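PDB 2J8H: titin from Homo sapiens, which forms the giant elastic filament of striated muscle, bears a serine/threonine kinase activity, and is represented here by two tandem immunoglobulin domains from the A-band. Local coordinates for residues A100-P105 against V178-R183; D72-Y77 against L94-P99; Q19-L24 against I65-T70; A173-V178 against T190-V195; N148-V153 against L162-G167. All blocks are in the same frame, centred on the assembly; numbering follows the deposited sequence.

Interaction 1: residues A100-P105 against V178-R183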
# COMPACT_ATOMS: atom_id res chain seq x y z
N ALA A 100 4.65 -15.04 7.08
CA ALA A 100 5.98 -15.34 7.62
C ALA A 100 7.00 -14.63 6.79
O ALA A 100 6.95 -14.72 5.56
CB ALA A 100 6.26 -16.85 7.64
N LYS A 101 7.95 -13.97 7.44
CA LYS A 101 8.92 -13.17 6.71
C LYS A 101 10.21 -13.10 7.50
O LYS A 101 10.20 -12.93 8.70
CB LYS A 101 8.35 -11.76 6.44
CG LYS A 101 9.24 -10.85 5.61
CD LYS A 101 9.24 -11.19 4.13
CE LYS A 101 10.44 -10.51 3.35
NZ LYS A 101 11.77 -11.20 3.52
N ILE A 102 11.32 -13.28 6.80
CA ILE A 102 12.65 -13.16 7.39
C ILE A 102 13.16 -11.77 7.03
O ILE A 102 13.04 -11.36 5.88
CB ILE A 102 13.62 -14.19 6.81
CG1 ILE A 102 13.23 -15.61 7.19
CG2 ILE A 102 15.04 -13.91 7.27
CD1 ILE A 102 13.10 -15.83 8.67
N HIS A 103 13.72 -11.06 8.01
CA HIS A 103 14.18 -9.68 7.83
C HIS A 103 15.67 -9.59 8.11
O HIS A 103 16.07 -9.41 9.27
CB HIS A 103 13.50 -8.74 8.82
CG HIS A 103 12.01 -8.81 8.79
ND1 HIS A 103 11.27 -8.36 7.72
CD2 HIS A 103 11.11 -9.25 9.71
CE1 HIS A 103 9.98 -8.54 7.97
NE2 HIS A 103 9.86 -9.08 9.17
N LEU A 104 16.48 -9.66 7.08
CA LEU A 104 17.93 -9.49 7.23
C LEU A 104 18.29 -8.02 7.44
O LEU A 104 18.07 -7.19 6.54
CB LEU A 104 18.65 -10.00 5.99
CG LEU A 104 18.58 -11.49 5.66
CD1 LEU A 104 19.42 -11.73 4.38
CD2 LEU A 104 19.02 -12.37 6.82
N PRO A 105 18.85 -7.67 8.60
CA PRO A 105 19.25 -6.28 8.79
C PRO A 105 20.27 -5.77 7.76
O PRO A 105 20.14 -4.67 7.22
CB PRO A 105 19.86 -6.30 10.18
CG PRO A 105 19.25 -7.46 10.86
CD PRO A 105 19.09 -8.48 9.80
N VAL A 178 17.94 -19.91 6.76
CA VAL A 178 16.90 -19.81 7.79
C VAL A 178 15.57 -19.61 7.06
O VAL A 178 15.48 -18.86 6.06
CB VAL A 178 17.17 -18.66 8.77
CG1 VAL A 178 17.35 -17.35 8.04
CG2 VAL A 178 16.06 -18.59 9.85
N CYS A 179 14.55 -20.30 7.54
CA CYS A 179 13.27 -20.30 6.88
C CYS A 179 12.17 -20.13 7.91
O CYS A 179 12.25 -20.71 8.98
CB CYS A 179 13.14 -21.60 6.09
SG CYS A 179 11.60 -21.84 5.16
N ALA A 180 11.18 -19.29 7.59
CA ALA A 180 10.00 -19.09 8.42
C ALA A 180 8.79 -19.47 7.58
O ALA A 180 8.68 -19.04 6.43
CB ALA A 180 9.90 -17.63 8.88
N LYS A 181 7.90 -20.29 8.15
CA LYS A 181 6.68 -20.75 7.48
C LYS A 181 5.47 -20.56 8.39
O LYS A 181 5.50 -20.94 9.56
CB LYS A 181 6.74 -22.26 7.17
CG LYS A 181 7.92 -22.75 6.37
CD LYS A 181 8.25 -24.23 6.69
CE LYS A 181 9.40 -24.77 5.81
NZ LYS A 181 10.75 -24.19 6.09
N ASN A 182 4.41 -20.00 7.84
CA ASN A 182 3.08 -20.15 8.43
C ASN A 182 2.06 -20.30 7.32
O ASN A 182 2.44 -20.48 6.15
CB ASN A 182 2.74 -19.01 9.41
CG ASN A 182 2.60 -17.66 8.76
OD1 ASN A 182 2.59 -17.52 7.54
ND2 ASN A 182 2.48 -16.64 9.60
N ARG A 183 0.78 -20.23 7.67
CA ARG A 183 -0.28 -20.44 6.70
C ARG A 183 -0.34 -19.39 5.61
O ARG A 183 -0.94 -19.63 4.57
CB ARG A 183 -1.65 -20.55 7.42
CG ARG A 183 -2.12 -19.25 8.11
CD ARG A 183 -3.49 -19.41 8.74
NE ARG A 183 -3.50 -20.42 9.80
CZ ARG A 183 -4.53 -20.65 10.61
NH1 ARG A 183 -5.65 -19.95 10.49
NH2 ARG A 183 -4.43 -21.60 11.55
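Val178 and Ile102 open a face-to-face contact between the two sheets of the second immunoglobulin sandwich, just where the long strand 86-102 arrives from the first domain. The short segment axes, 5.8 Å apart and nearly antiparallel at 164°, are joined here by side chains rather than by ladder bonds. CG1 of Val178 meets CG2 of Ile102 at 4.2 Å, and Trp138 of strand 135-140 also packs on this valine. Cys179 points away and packs on Thr137 and Ile186. Ala180 then points back at the linker strand and sits between two of its residues: its CB lies 3.7 Å from CD1 of Ile102 and 3.9 Å from CB of Ala100. The alanine methyls are small enough to let the two backbones come close, and Ala100 CB also reaches Ala180 O at 3.5 Å. Lys181 faces away again. Asn182 closes the row at the junction of the domains. Its chi1 of 66° places CG between the backbone N and the carbonyl carbon; the amide then bridges several chains, ND2 donating to Val98 O just before the linker segment and to Pro132 O, while OD1 takes the N-H of Phe184. That same OD1 accepts a further, bent bond from Ala100 N at 3.3 Å, the donor standing 45° out of the carbonyl plane.

Interaction 2: residues D72-Y77 against L94-P99; sequences DDATVY and LEVEVP
A tyrosine corner, a hallmark of Greek-key immunoglobulin folds, shapes the entry to the hairpin of strands 76-83 and 86-102, and Leu94 packs against its ring. Within the corner, Tyr77 OH donates to Asp73 O, four residues back, at 2.7 Å; this oxygen lies in the plane of the ring at its edge, so the bond pins the loop to the rim of the phenol. Leu94 fills the angle between loop and ring. Its CG is anti to the backbone N (chi1 176°), and from there CD2 touches Asp73 O at 3.5 Å, while CB comes to 3.7 Å from Tyr77 CE1, the two side chains crossing obliquely. The backbones are tied by one straight bond, Leu94 N to Thr75 O at 2.9 Å. One residue earlier, Ala74 is the centre of an inverse gamma turn, and its CA makes a C-H contact with Leu94 O at 3.1 Å. The methyl of Ala74 meets CG2 of Val96 at 3.8 Å. The carboxylate of Asp73 is held by OD2, which forms a salt bridge with Lys51 and accepts the N-H of Thr70. Around this site, Ile66 of strand 61-66 packs on Asp73, Tyr77 and Leu94, strand 14-17 lies alongside Leu94 through Leu14 and Val16, and Arg40 of strand 35-40 borders Thr75 and Tyr77.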
# COMPACT_ATOMS: atom_id res chain seq x y z
N ASP A 72 -0.39 -5.35 17.38
CA ASP A 72 -0.86 -4.63 18.56
C ASP A 72 -2.37 -4.40 18.55
O ASP A 72 -2.99 -4.24 19.59
CB ASP A 72 -0.12 -3.29 18.73
CG ASP A 72 -0.58 -2.53 19.98
OD1 ASP A 72 -0.18 -2.91 21.11
OD2 ASP A 72 -1.38 -1.56 19.85
N ASP A 73 -2.96 -4.38 17.36
CA ASP A 73 -4.38 -4.20 17.23
C ASP A 73 -5.16 -5.50 17.32
O ASP A 73 -6.37 -5.47 17.34
CB ASP A 73 -4.68 -3.50 15.91
CG ASP A 73 -3.98 -2.18 15.81
OD1 ASP A 73 -4.15 -1.36 16.75
OD2 ASP A 73 -3.24 -1.98 14.82
N ALA A 74 -4.46 -6.62 17.35
CA ALA A 74 -5.09 -7.93 17.31
C ALA A 74 -5.54 -8.28 18.71
O ALA A 74 -4.80 -8.86 19.49
CB ALA A 74 -4.12 -8.98 16.78
N THR A 75 -6.76 -7.90 19.04
CA THR A 75 -7.27 -8.16 20.38
C THR A 75 -8.79 -8.10 20.32
O THR A 75 -9.37 -8.11 19.24
CB THR A 75 -6.68 -7.16 21.42
OG1 THR A 75 -7.07 -7.56 22.74
CG2 THR A 75 -7.15 -5.73 21.15
N VAL A 76 -9.43 -8.05 21.48
CA VAL A 76 -10.88 -7.99 21.55
C VAL A 76 -11.35 -6.54 21.69
O VAL A 76 -10.72 -5.73 22.37
CB VAL A 76 -11.43 -8.84 22.72
CG1 VAL A 76 -11.05 -8.22 24.06
CG2 VAL A 76 -12.93 -8.97 22.62
N TYR A 77 -12.44 -6.24 20.99
CA TYR A 77 -13.04 -4.93 20.96
C TYR A 77 -14.47 -5.09 21.42
O TYR A 77 -15.05 -6.17 21.28
CB TYR A 77 -13.02 -4.35 19.55
CG TYR A 77 -11.62 -4.06 19.08
CD1 TYR A 77 -10.80 -5.08 18.58
CD2 TYR A 77 -11.09 -2.79 19.20
CE1 TYR A 77 -9.50 -4.82 18.18
CE2 TYR A 77 -9.78 -2.53 18.84
CZ TYR A 77 -8.99 -3.55 18.32
OH TYR A 77 -7.69 -3.24 17.94
N LEU A 94 -10.31 -9.03 16.65
CA LEU A 94 -9.55 -8.79 15.47
C LEU A 94 -8.28 -9.66 15.53
O LEU A 94 -7.53 -9.60 16.50
CB LEU A 94 -9.17 -7.32 15.42
CG LEU A 94 -8.26 -6.88 14.27
CD1 LEU A 94 -8.77 -7.35 12.89
CD2 LEU A 94 -8.11 -5.37 14.32
N GLU A 95 -8.06 -10.49 14.52
CA GLU A 95 -6.82 -11.19 14.40
C GLU A 95 -6.15 -10.60 13.18
O GLU A 95 -6.80 -10.27 12.20
CB GLU A 95 -7.05 -12.69 14.27
CG GLU A 95 -7.21 -13.35 15.65
CD GLU A 95 -8.29 -14.42 15.71
OE1 GLU A 95 -8.17 -15.44 14.98
OE2 GLU A 95 -9.24 -14.24 16.53
N VAL A 96 -4.84 -10.41 13.26
CA VAL A 96 -4.11 -9.73 12.20
C VAL A 96 -3.18 -10.74 11.59
O VAL A 96 -2.35 -11.34 12.28
CB VAL A 96 -3.34 -8.49 12.71
CG1 VAL A 96 -2.51 -7.87 11.57
CG2 VAL A 96 -4.31 -7.46 13.32
N GLU A 97 -3.33 -10.92 10.29
CA GLU A 97 -2.58 -11.92 9.56
C GLU A 97 -1.29 -11.28 9.11
O GLU A 97 -1.30 -10.22 8.47
CB GLU A 97 -3.36 -12.41 8.33
CG GLU A 97 -4.86 -12.67 8.55
CD GLU A 97 -5.61 -12.92 7.25
OE1 GLU A 97 -5.23 -12.34 6.19
OE2 GLU A 97 -6.56 -13.72 7.27
N VAL A 98 -0.17 -11.89 9.47
CA VAL A 98 1.14 -11.39 9.06
C VAL A 98 1.85 -12.56 8.42
O VAL A 98 2.12 -13.57 9.08
CB VAL A 98 1.96 -10.87 10.27
CG1 VAL A 98 3.27 -10.26 9.79
CG2 VAL A 98 1.13 -9.87 11.11
N PRO A 99 2.12 -12.47 7.11
CA PRO A 99 2.85 -13.53 6.43
C PRO A 99 4.21 -13.79 7.06
O PRO A 99 4.85 -12.84 7.54
CB PRO A 99 3.03 -12.96 5.02
CG PRO A 99 1.91 -12.06 4.85
CD PRO A 99 1.74 -11.40 6.17

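Interaction 3: residues Q19-L24 against I65-T70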
# COMPACT_ATOMS: atom_id res chain seq x y z
N GLN A 19 -1.24 -4.14 8.02
CA GLN A 19 -1.20 -2.84 7.32
C GLN A 19 -2.48 -2.43 6.56
O GLN A 19 -2.54 -1.34 6.00
CB GLN A 19 0.06 -2.70 6.44
CG GLN A 19 1.36 -2.62 7.28
CD GLN A 19 2.65 -2.59 6.47
OE1 GLN A 19 2.65 -2.70 5.23
NE2 GLN A 19 3.77 -2.47 7.17
N SER A 20 -3.50 -3.29 6.53
CA SER A 20 -4.81 -2.91 6.03
C SER A 20 -5.60 -2.24 7.14
O SER A 20 -5.18 -2.23 8.30
CB SER A 20 -5.58 -4.13 5.52
OG SER A 20 -5.00 -4.61 4.32
N ASN A 21 -6.74 -1.66 6.78
CA ASN A 21 -7.62 -1.05 7.73
C ASN A 21 -8.62 -2.12 8.13
O ASN A 21 -9.07 -2.90 7.30
CB ASN A 21 -8.34 0.16 7.11
CG ASN A 21 -7.40 1.31 6.80
OD1 ASN A 21 -6.18 1.22 7.00
ND2 ASN A 21 -7.96 2.39 6.28
N ALA A 22 -8.92 -2.19 9.42
CA ALA A 22 -9.94 -3.08 9.90
C ALA A 22 -11.15 -2.19 10.19
O ALA A 22 -11.01 -1.14 10.80
CB ALA A 22 -9.48 -3.78 11.16
N THR A 23 -12.33 -2.62 9.72
CA THR A 23 -13.57 -1.89 9.95
C THR A 23 -14.53 -2.79 10.65
O THR A 23 -14.87 -3.85 10.13
CB THR A 23 -14.18 -1.40 8.64
OG1 THR A 23 -13.20 -0.61 7.96
CG2 THR A 23 -15.44 -0.57 8.90
N LEU A 24 -14.96 -2.37 11.82
CA LEU A 24 -15.91 -3.11 12.62
C LEU A 24 -17.21 -2.36 12.47
O LEU A 24 -17.23 -1.14 12.66
CB LEU A 24 -15.48 -3.07 14.08
CG LEU A 24 -14.26 -3.89 14.49
CD1 LEU A 24 -12.97 -3.44 13.88
CD2 LEU A 24 -14.12 -3.75 15.96
N ILE A 65 -13.14 2.35 12.26
CA ILE A 65 -12.06 2.03 11.36
C ILE A 65 -10.74 2.14 12.11
O ILE A 65 -10.41 3.20 12.64
CB ILE A 65 -12.02 2.98 10.13
CG1 ILE A 65 -13.42 3.07 9.48
CG2 ILE A 65 -10.96 2.49 9.10
CD1 ILE A 65 -13.57 4.20 8.45
N ILE A 66 -9.99 1.03 12.14
CA ILE A 66 -8.66 0.97 12.73
C ILE A 66 -7.70 0.91 11.58
O ILE A 66 -7.70 -0.05 10.84
CB ILE A 66 -8.47 -0.29 13.59
CG1 ILE A 66 -9.62 -0.41 14.59
CG2 ILE A 66 -7.12 -0.27 14.30
CD1 ILE A 66 -9.67 -1.74 15.30
N ALA A 67 -6.87 1.94 11.46
CA ALA A 67 -6.00 2.06 10.32
C ALA A 67 -4.79 1.18 10.47
O ALA A 67 -4.25 1.01 11.58
CB ALA A 67 -5.55 3.51 10.14
N SER A 68 -4.35 0.64 9.33
CA SER A 68 -3.03 0.08 9.24
C SER A 68 -2.73 -0.85 10.40
O SER A 68 -1.89 -0.57 11.26
CB SER A 68 -2.00 1.21 9.18
OG SER A 68 -2.15 1.93 7.96
N VAL A 69 -3.47 -1.96 10.42
CA VAL A 69 -3.43 -2.83 11.58
C VAL A 69 -2.09 -3.53 11.75
O VAL A 69 -1.45 -3.92 10.77
CB VAL A 69 -4.61 -3.83 11.60
CG1 VAL A 69 -5.89 -3.07 11.76
CG2 VAL A 69 -4.64 -4.72 10.36
N THR A 70 -1.66 -3.61 13.00
CA THR A 70 -0.48 -4.36 13.39
C THR A 70 -0.92 -5.39 14.43
O THR A 70 -2.08 -5.39 14.86
CB THR A 70 0.53 -3.44 14.03
OG1 THR A 70 0.02 -2.99 15.27
CG2 THR A 70 0.80 -2.24 13.12
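Ala22 and Ile66 form an antiparallel hydrogen-bonded pair, each with its N-H and C=O engaged by the other. Ala22 N gives to Ile66 O at 2.8 Å, and Ile66 N returns the bond to Ala22 O at 2.7 Å. Past this pair the regular ladder ends, yet the loops go on exchanging bonds. Asn21 supplies the first from its side chain: CG is anti to the carbonyl carbon (chi1 -67°), and OD1 takes the N-H of Ser68 at 3.0 Å, the donor tilted 35° from the carbonyl plane. This stands in for a backbone acceptor, since Ser20 O, though near Ser68 N, is used by Val69 N instead, at 2.7 Å. Val69 O in turn accepts the N-H of Gln19 at 2.8 Å, an almost straight bond. Asn21 O accepts a bond from Arg17 NH1 of the third subunit, while Lys51 reaches Ala67 O. Apolar groups fill one face of the ladder, where CB of Ala22 meets Val69 CG1 at 3.7 Å and CD1 of Leu24 meets Ile66 CD1 at 4.0 Å; Leu94 covers Ala22, Ile66 and Val69 from the opposing sheet. The other face carries Thr23 and Ile65, lying side by side and pointing the same way. Central strands 22-29 and 61-66, flanked by 6-7 and 52-57, make up the four-stranded ABED sheet of the I-set immunoglobulin sandwich.

Interaction 4: residues A173-V178 against T190-V195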
# COMPACT_ATOMS: atom_id res chain seq x y z
N ALA A 173 32.42 -22.24 8.50
CA ALA A 173 32.26 -21.43 7.33
C ALA A 173 31.28 -22.11 6.39
O ALA A 173 31.28 -23.34 6.25
CB ALA A 173 33.59 -21.24 6.63
N GLY A 174 30.46 -21.30 5.73
CA GLY A 174 29.54 -21.82 4.74
C GLY A 174 28.27 -21.01 4.69
O GLY A 174 28.24 -19.89 5.17
N PHE A 175 27.24 -21.60 4.11
CA PHE A 175 25.99 -20.92 3.82
C PHE A 175 24.89 -21.51 4.66
O PHE A 175 24.60 -22.71 4.57
CB PHE A 175 25.65 -21.07 2.34
CG PHE A 175 26.64 -20.42 1.43
CD1 PHE A 175 27.71 -21.13 0.93
CD2 PHE A 175 26.51 -19.09 1.09
CE1 PHE A 175 28.64 -20.53 0.07
CE2 PHE A 175 27.43 -18.48 0.24
CZ PHE A 175 28.50 -19.20 -0.27
N TYR A 176 24.29 -20.68 5.51
CA TYR A 176 23.25 -21.14 6.42
C TYR A 176 21.93 -20.56 5.91
O TYR A 176 21.86 -19.40 5.52
CB TYR A 176 23.57 -20.68 7.84
CG TYR A 176 24.80 -21.37 8.40
CD1 TYR A 176 26.08 -20.88 8.15
CD2 TYR A 176 24.69 -22.53 9.13
CE1 TYR A 176 27.21 -21.54 8.62
CE2 TYR A 176 25.81 -23.18 9.64
CZ TYR A 176 27.06 -22.70 9.37
OH TYR A 176 28.16 -23.37 9.87
N VAL A 177 20.90 -21.41 5.87
CA VAL A 177 19.60 -21.02 5.37
C VAL A 177 18.62 -21.03 6.54
O VAL A 177 18.52 -22.03 7.25
CB VAL A 177 19.13 -21.97 4.26
CG1 VAL A 177 17.75 -21.56 3.78
CG2 VAL A 177 20.14 -21.97 3.10
N VAL A 178 17.94 -19.91 6.76
CA VAL A 178 16.90 -19.81 7.79
C VAL A 178 15.57 -19.61 7.06
O VAL A 178 15.48 -18.86 6.06
CB VAL A 178 17.17 -18.66 8.77
CG1 VAL A 178 17.35 -17.35 8.04
CG2 VAL A 178 16.06 -18.59 9.85
N THR A 190 19.50 -16.62 3.18
CA THR A 190 20.77 -17.26 3.39
C THR A 190 21.72 -16.27 4.03
O THR A 190 21.69 -15.07 3.75
CB THR A 190 21.33 -17.74 2.05
OG1 THR A 190 20.42 -18.71 1.52
CG2 THR A 190 22.73 -18.37 2.19
N VAL A 191 22.58 -16.79 4.89
CA VAL A 191 23.67 -16.04 5.51
C VAL A 191 24.98 -16.77 5.25
O VAL A 191 25.08 -17.97 5.52
CB VAL A 191 23.47 -15.97 7.04
CG1 VAL A 191 24.61 -15.23 7.69
CG2 VAL A 191 22.13 -15.34 7.38
N GLU A 192 25.97 -16.08 4.70
CA GLU A 192 27.29 -16.68 4.55
C GLU A 192 28.14 -16.34 5.76
O GLU A 192 28.29 -15.17 6.12
CB GLU A 192 28.00 -16.22 3.28
CG GLU A 192 29.38 -16.88 3.19
CD GLU A 192 30.11 -16.59 1.92
OE1 GLU A 192 29.62 -15.76 1.12
OE2 GLU A 192 31.18 -17.21 1.73
N LEU A 193 28.71 -17.39 6.37
CA LEU A 193 29.65 -17.24 7.47
C LEU A 193 31.02 -17.53 6.93
O LEU A 193 31.21 -18.55 6.30
CB LEU A 193 29.32 -18.23 8.59
CG LEU A 193 30.26 -18.31 9.80
CD1 LEU A 193 30.53 -16.94 10.37
CD2 LEU A 193 29.66 -19.22 10.90
N ASP A 194 31.97 -16.64 7.15
CA ASP A 194 33.36 -16.97 6.87
C ASP A 194 34.14 -16.89 8.15
O ASP A 194 33.80 -16.12 9.05
CB ASP A 194 33.95 -16.09 5.78
CG ASP A 194 34.13 -14.66 6.23
OD1 ASP A 194 33.12 -13.92 6.23
OD2 ASP A 194 35.28 -14.31 6.57
N VAL A 195 35.18 -17.70 8.26
CA VAL A 195 35.97 -17.76 9.47
C VAL A 195 37.41 -17.44 9.11
O VAL A 195 37.99 -18.05 8.22
CB VAL A 195 35.87 -19.14 10.14
CG1 VAL A 195 36.74 -19.18 11.42
CG2 VAL A 195 34.41 -19.47 10.44
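Phe175 CG, anti to the carbonyl carbon (chi1 -64°), and Glu192 CG, anti to the backbone N (chi1 180°), set ring and acid arm side by side, pointing the same way. Glu192 CG lies over one face of the ring, and the extended chain carries OE1 of Glu192 to 3.6 Å from CE2 of Phe175, the carboxylate and ring planes 34° apart. Thr190 CG2 closes the ring edge near its plane. An alanine in place of Glu192 would remove CG and the carboxylate and would probably leave much of that face of Phe175 without cover, the ring held less firmly. Behind these side chains runs the antiparallel hairpin of strands 174-182 and 185-196, the F and G strands of the second immunoglobulin domain. Tyr176 and Val191 exchange two bonds, Tyr176 N reaching Val191 O at 2.8 Å, and Gly174 and Leu193 do likewise, Leu193 N to Gly174 O being 2.8 Å. At the backbone angles of Gly174 a side chain would collide with the carbonyl oxygen of Ala173, which accounts for the glycine. On the interior face Tyr176 crosses Leu193, Tyr176 CE1 lying 3.9 Å from Leu193 CB, and the tyrosine OH bonds Asp172 O in a tyrosine corner. Val177 CG2 meets Thr190 OG1 at 3.6 Å.

Interaction 5: residues N148-V153 against L162-G167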
# COMPACT_ATOMS: atom_id res chain seq x y z
N ASN A 148 22.24 -29.74 18.70
CA ASN A 148 23.05 -30.93 18.98
C ASN A 148 24.25 -30.48 19.81
O ASN A 148 24.19 -29.43 20.45
CB ASN A 148 23.49 -31.54 17.65
CG ASN A 148 24.06 -30.50 16.68
OD1 ASN A 148 24.60 -29.48 17.09
ND2 ASN A 148 23.92 -30.78 15.38
N GLY A 149 25.36 -31.21 19.77
CA GLY A 149 26.57 -30.80 20.47
C GLY A 149 27.34 -29.65 19.87
O GLY A 149 28.30 -29.17 20.45
N HIS A 150 26.91 -29.18 18.70
CA HIS A 150 27.64 -28.19 17.94
C HIS A 150 26.90 -26.87 17.83
O HIS A 150 27.47 -25.81 18.11
CB HIS A 150 27.92 -28.76 16.53
CG HIS A 150 28.92 -27.96 15.75
ND1 HIS A 150 30.28 -28.19 15.80
CD2 HIS A 150 28.75 -26.94 14.87
CE1 HIS A 150 30.90 -27.36 14.99
NE2 HIS A 150 29.99 -26.58 14.42
N TYR A 151 25.63 -26.93 17.42
CA TYR A 151 24.85 -25.72 17.26
C TYR A 151 23.86 -25.55 18.37
O TYR A 151 23.35 -26.53 18.91
CB TYR A 151 24.04 -25.77 15.95
CG TYR A 151 24.78 -26.03 14.66
CD1 TYR A 151 24.73 -27.27 14.05
CD2 TYR A 151 25.46 -25.01 14.01
CE1 TYR A 151 25.38 -27.51 12.85
CE2 TYR A 151 26.10 -25.24 12.82
CZ TYR A 151 26.04 -26.47 12.24
OH TYR A 151 26.66 -26.66 11.03
N GLN A 152 23.53 -24.30 18.66
CA GLN A 152 22.35 -24.00 19.46
C GLN A 152 21.44 -23.08 18.67
O GLN A 152 21.88 -22.04 18.20
CB GLN A 152 22.71 -23.36 20.80
CG GLN A 152 21.51 -23.00 21.68
CD GLN A 152 20.75 -24.20 22.16
OE1 GLN A 152 21.34 -25.19 22.63
NE2 GLN A 152 19.43 -24.13 22.08
N VAL A 153 20.18 -23.47 18.53
CA VAL A 153 19.18 -22.58 17.95
C VAL A 153 18.36 -21.88 19.04
O VAL A 153 17.82 -22.52 19.93
CB VAL A 153 18.22 -23.34 17.03
CG1 VAL A 153 17.16 -22.40 16.50
CG2 VAL A 153 19.01 -23.96 15.88
N LEU A 162 21.14 -18.58 15.27
CA LEU A 162 21.92 -19.78 15.21
C LEU A 162 23.21 -19.48 15.93
O LEU A 162 23.97 -18.59 15.51
CB LEU A 162 22.21 -20.19 13.76
CG LEU A 162 23.08 -21.46 13.64
CD1 LEU A 162 22.34 -22.66 14.26
CD2 LEU A 162 23.54 -21.70 12.18
N VAL A 163 23.45 -20.20 17.01
CA VAL A 163 24.63 -19.92 17.83
C VAL A 163 25.65 -21.07 17.74
O VAL A 163 25.30 -22.26 17.64
CB VAL A 163 24.26 -19.68 19.30
CG1 VAL A 163 25.47 -19.17 20.09
CG2 VAL A 163 23.07 -18.70 19.42
N PHE A 164 26.92 -20.70 17.80
CA PHE A 164 28.04 -21.63 17.82
C PHE A 164 28.65 -21.56 19.22
O PHE A 164 29.67 -20.93 19.41
CB PHE A 164 29.06 -21.22 16.75
CG PHE A 164 28.52 -21.32 15.34
CD1 PHE A 164 27.73 -20.32 14.80
CD2 PHE A 164 28.75 -22.45 14.58
CE1 PHE A 164 27.20 -20.43 13.52
CE2 PHE A 164 28.23 -22.56 13.29
CZ PHE A 164 27.45 -21.54 12.77
N PRO A 165 28.00 -22.18 20.24
CA PRO A 165 28.38 -21.95 21.63
C PRO A 165 29.79 -22.41 22.01
O PRO A 165 30.34 -21.95 23.02
CB PRO A 165 27.32 -22.73 22.41
CG PRO A 165 26.84 -23.75 21.48
CD PRO A 165 26.86 -23.11 20.14
N ASN A 166 30.35 -23.32 21.23
CA ASN A 166 31.65 -23.87 21.53
C ASN A 166 32.76 -23.00 20.93
O ASN A 166 33.94 -23.28 21.12
CB ASN A 166 31.80 -25.28 20.96
CG ASN A 166 30.65 -26.21 21.35
OD1 ASN A 166 30.15 -26.17 22.48
ND2 ASN A 166 30.28 -27.09 20.42
N GLY A 167 32.38 -21.95 20.19
CA GLY A 167 33.34 -21.19 19.42
C GLY A 167 33.41 -21.72 18.00
O GLY A 167 33.50 -22.93 17.79
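Tyr151 and Phe164 carry the apolar part of this contact, side by side and pointing the same way. Their rings are oblique, the planes 67° apart, and CE2 of Tyr151 comes to 3.5 Å from CE2 of Phe164. CG of Tyr151 is anti to the carbonyl carbon (chi1 -54°), and CD2 of its ring lies 3.9 Å from Leu162 CD1, a methyl that Val153 CG2 also touches. The imidazole of His150 turns its edge to one face of the phenol, His150 CD2 standing 3.7 Å above the plane of the Tyr151 ring, over its centre, while NE2 of that histidine is bonded to Asp172. An alanine at Tyr151 would probably open a gap beside Phe164 CE2 and leave the edge of the His150 ring without the aromatic face it meets. Pro165 CD lies 3.4 Å from His150 O. Among the backbone bonds, Gln152 and Val163 form the hydrogen-bonded pair of the antiparallel hairpin of strands 152-155 and 159-163, the D and E strands of the second immunoglobulin domain; Val163 N meets Gln152 O at 2.7 Å, and Gln152 N meets Val163 O at 2.9 Å. Side-chain amides secure the loops beyond. Asn166, within the type I turn from Phe164 to Gly167, donates ND2 to Gly149 O at 2.9 Å, ND2 lying in the plane of the Gly149 carbonyl and that oxygen in the plane of the Asn166 amide. Asn148 makes an Asx turn, its OD1 gripped by two N-H groups, that of His150 from above the carbonyl plane and that of Tyr151 at 2.8 Å.

In the fold
Two immunoglobulin domains and their junction are sampled here. Interactions 2 and 3 share the core of the first domain, centres 9 Å apart, where Tyr77 CZ packs on Ile66 CD1 at 3.6 Å. Interactions 4 and 5 share that of the second, centres 14 Å apart, with Tyr176 CD2 against Leu162 CD2 at 3.4 Å. Interaction 1 joins the two groups: strand 86-102 leads from interaction 2 into it, and Val178 belongs to both interactions 1 and 4. Interactions 3 and 5, about 41 Å apart between centres, lie on opposite sides of the chain's centre. A glycerol, probably from crystallisation, rests about 4 Å from the side chain of Val191 in interaction 4.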